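Local coordinates for exodeoxyribonuclease III (Archaeoglobus fulgidus, PDB 2VOA), which is an AP endonuclease of the AP/ExoA family that probably cleaves DNA at abasic sites with the help of magnesium or manganese ions, at residues S14-H17 and I18-W22. The protein carries 1 engineered substitution. Sequence-based numbering, arbitrary orientation.
Sequences SRLH and IVIPW. With nucleotides of chain C.
Arg15 and Ile18 meet where helix 16-26 begins, in the beta-alpha-beta unit of a DNase I-like fold that also includes strands 2-8 and 30-34. Arg15 occupies the N-cap position, and its carbonyl oxygen accepts two backbone bonds: Val19 N donates nearly along the C=O axis at 2.9 Å from Arg15 O, whereas Ile18 N comes from above the carbonyl plane.

Packing is closest on the buried side, where Arg15, Ile18 and Val19 gather and the latter two rest on Phe7 of strand 2-8. Ile18 is apolar and beta-branched, and its CG1 serves two neighbours, lying 3.8 Å from Arg15 CD and also against the exposed His17 ring. That second contact is CH-pi, CG1 standing over one face at 3.8 Å from the ring centroid. With CG between the backbone N and the carbonyl carbon (chi1 69°), the imidazole folds back over its own helix turn, while NE2 bonds to Glu243 O. The other flank is looser: Leu16 CD2 lies alongside Ile20 CG1 at 4.0 Å, both residues partly exposed though touched by Phe48 of helix 45-49. Exposed Pro21 has no N-H to bond the preceding turn, and the helix kinks there; its CG lies 3.3 Å from His17 O.

From the cap itself the Arg15 side chain, bent at chi2 and chi3, reaches the DNA. NH1 donates almost straight (165°) to OP1 of DG3 of chain C at 3.0 Å, and NH2 to O5' of that nucleotide at 3.1 Å. A flat cation with several N-H donors suits this place, because NE, NH2 and NH1 also donate to Val9 O, Asn10 O and Lys244 O respectively, fixing its rotation. With an alanine here, the DG3 phosphate is likely to lose its cationic mate, and Val9 O and Asn10 O the donors Arg15 gives them. Ser14, small enough to approach the next nucleotide, donates from OG to OP1 of DG4 of chain C at 2.7 Å.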
loop_
_atom_site.group_PDB
_atom_site.type_symbol
_atom_site.label_atom_id
_atom_site.label_comp_id
_atom_site.label_asym_id
_atom_site.label_seq_id
_atom_site.Cartn_x
_atom_site.Cartn_y
_atom_site.Cartn_z
ATOM N N SER A 14 -1.934 -6.387 6.517
ATOM C CA SER A 14 -1.970 -6.034 5.091
ATOM C C SER A 14 -2.957 -6.884 4.272
ATOM O O SER A 14 -3.000 -6.751 3.051
ATOM C CB SER A 14 -0.574 -6.136 4.480
ATOM O OG SER A 14 0.233 -5.060 4.923
ATOM N N ARG A 15 -3.761 -7.721 4.937
ATOM C CA ARG A 15 -4.667 -8.652 4.236
ATOM C C ARG A 15 -6.108 -8.694 4.768
ATOM O O ARG A 15 -6.908 -9.546 4.342
ATOM C CB ARG A 15 -4.070 -10.074 4.210
ATOM C CG ARG A 15 -4.319 -10.865 2.893
ATOM C CD ARG A 15 -3.612 -10.195 1.696
ATOM N NE ARG A 15 -2.162 -10.147 1.924
ATOM C CZ ARG A 15 -1.304 -9.385 1.263
ATOM N NH1 ARG A 15 -1.722 -8.579 0.296
ATOM N NH2 ARG A 15 -0.007 -9.432 1.581
ATOM N N LEU A 16 -6.444 -7.783 5.684
ATOM C CA LEU A 16 -7.817 -7.732 6.218
ATOM C C LEU A 16 -8.849 -7.481 5.119
ATOM O O LEU A 16 -9.986 -7.970 5.196
ATOM C CB LEU A 16 -7.946 -6.679 7.327
ATOM C CG LEU A 16 -7.195 -6.969 8.636
ATOM C CD1 LEU A 16 -7.231 -5.753 9.549
ATOM C CD2 LEU A 16 -7.749 -8.215 9.364
ATOM N N HIS A 17 -8.452 -6.739 4.089
ATOM C CA HIS A 17 -9.358 -6.445 2.981
ATOM C C HIS A 17 -9.725 -7.715 2.203
ATOM O O HIS A 17 -10.686 -7.691 1.422
ATOM C CB HIS A 17 -8.744 -5.410 2.036
ATOM C CG HIS A 17 -7.567 -5.931 1.271
ATOM N ND1 HIS A 17 -6.316 -6.079 1.835
ATOM C CD2 HIS A 17 -7.461 -6.369 -0.005
ATOM C CE1 HIS A 17 -5.485 -6.569 0.929
ATOM N NE2 HIS A 17 -6.155 -6.747 -0.198
ATOM N N ILE A 18 -8.947 -8.788 2.397
ATOM C CA ILE A 18 -9.236 -10.099 1.821
ATOM C C ILE A 18 -9.925 -10.972 2.866
ATOM O O ILE A 18 -10.988 -11.516 2.613
ATOM C CB ILE A 18 -7.936 -10.869 1.354
ATOM C CG1 ILE A 18 -7.182 -10.092 0.266
ATOM C CG2 ILE A 18 -8.288 -12.267 0.861
ATOM C CD1 ILE A 18 -7.983 -9.859 -1.007
ATOM N N VAL A 19 -9.300 -11.102 4.036
ATOM C CA VAL A 19 -9.696 -12.135 5.017
ATOM C C VAL A 19 -11.108 -11.861 5.544
ATOM O O VAL A 19 -11.948 -12.758 5.609
ATOM C CB VAL A 19 -8.695 -12.200 6.189
ATOM C CG1 VAL A 19 -9.221 -13.098 7.330
ATOM C CG2 VAL A 19 -7.331 -12.674 5.689
ATOM N N ILE A 20 -11.364 -10.617 5.924
ATOM C CA ILE A 20 -12.659 -10.285 6.528
ATOM C C ILE A 20 -13.844 -10.528 5.553
ATOM O O ILE A 20 -14.773 -11.267 5.897
ATOM C CB ILE A 20 -12.642 -8.878 7.198
ATOM C CG1 ILE A 20 -11.556 -8.811 8.299
ATOM C CG2 ILE A 20 -14.045 -8.482 7.755
ATOM C CD1 ILE A 20 -11.663 -9.914 9.394
ATOM N N PRO A 21 -13.802 -9.954 4.330
ATOM C CA PRO A 21 -14.866 -10.300 3.353
ATOM C C PRO A 21 -14.929 -11.811 3.027
ATOM O O PRO A 21 -16.026 -12.367 2.795
ATOM C CB PRO A 21 -14.456 -9.509 2.106
ATOM C CG PRO A 21 -13.679 -8.334 2.652
ATOM C CD PRO A 21 -12.889 -8.922 3.790
ATOM N N TRP A 22 -13.772 -12.472 3.012
ATOM C CA TRP A 22 -13.750 -13.897 2.707
ATOM C C TRP A 22 -14.503 -14.674 3.809
ATOM O O TRP A 22 -15.284 -15.573 3.503
ATOM C CB TRP A 22 -12.313 -14.399 2.504
ATOM C CG TRP A 22 -12.257 -15.806 1.979
ATOM C CD1 TRP A 22 -12.239 -16.197 0.663
ATOM C CD2 TRP A 22 -12.250 -16.999 2.754
ATOM N NE1 TRP A 22 -12.225 -17.575 0.576
ATOM C CE2 TRP A 22 -12.203 -18.093 1.845
ATOM C CE3 TRP A 22 -12.250 -17.260 4.132
ATOM C CZ2 TRP A 22 -12.170 -19.435 2.281
ATOM C CZ3 TRP A 22 -12.212 -18.600 4.567
ATOM C CH2 TRP A 22 -12.193 -19.663 3.636
ATOM P P DG C 3 1.712 -6.601 -0.464
ATOM O OP1 DG C 3 0.547 -7.265 -1.093
ATOM O OP2 DG C 3 1.879 -5.118 -0.547
ATOM O "O5'" DG C 3 1.778 -6.972 1.081
ATOM C "C5'" DG C 3 2.672 -6.377 1.999
ATOM C "C4'" DG C 3 3.294 -7.502 2.793
ATOM O "O4'" DG C 3 4.178 -8.278 1.943
ATOM C "C3'" DG C 3 4.147 -7.049 3.962
ATOM O "O3'" DG C 3 3.339 -6.851 5.090
ATOM C "C2'" DG C 3 5.064 -8.261 4.127
ATOM C "C1'" DG C 3 5.380 -8.520 2.668
ATOM N N9 DG C 3 6.489 -7.739 2.090
ATOM C C8 DG C 3 6.405 -6.757 1.128
ATOM N N7 DG C 3 7.551 -6.234 0.793
ATOM C C5 DG C 3 8.477 -6.907 1.582
ATOM C C6 DG C 3 9.893 -6.766 1.652
ATOM O O6 DG C 3 10.613 -5.998 0.997
ATOM N N1 DG C 3 10.459 -7.635 2.591
ATOM C C2 DG C 3 9.735 -8.534 3.349
ATOM N N2 DG C 3 10.434 -9.292 4.204
ATOM N N3 DG C 3 8.400 -8.671 3.292
ATOM C C4 DG C 3 7.837 -7.838 2.384
ATOM P P DG C 4 3.367 -5.480 5.923
ATOM O OP1 DG C 4 2.145 -5.465 6.755
ATOM O OP2 DG C 4 3.649 -4.352 4.993
ATOM O "O5'" DG C 4 4.627 -5.637 6.890
ATOM C "C5'" DG C 4 4.706 -6.755 7.788
ATOM C "C4'" DG C 4 6.149 -7.102 8.109
ATOM O "O4'" DG C 4 6.830 -7.489 6.903
ATOM C "C3'" DG C 4 6.995 -5.962 8.674
ATOM O "O3'" DG C 4 6.780 -5.873 10.063
ATOM C "C2'" DG C 4 8.406 -6.476 8.358
ATOM C "C1'" DG C 4 8.187 -7.060 6.959
ATOM N N9 DG C 4 8.478 -6.112 5.869
ATOM C C8 DG C 4 7.586 -5.482 5.022
ATOM N N7 DG C 4 8.157 -4.705 4.137
ATOM C C5 DG C 4 9.535 -4.803 4.410
ATOM C C6 DG C 4 10.674 -4.187 3.800
ATOM O O6 DG C 4 10.699 -3.381 2.850
ATOM N N1 DG C 4 11.887 -4.557 4.399
ATOM C C2 DG C 4 11.987 -5.447 5.458
ATOM N N2 DG C 4 13.225 -5.714 5.923
ATOM N N3 DG C 4 10.929 -6.026 6.033
ATOM C C4 DG C 4 9.738 -5.676 5.463
#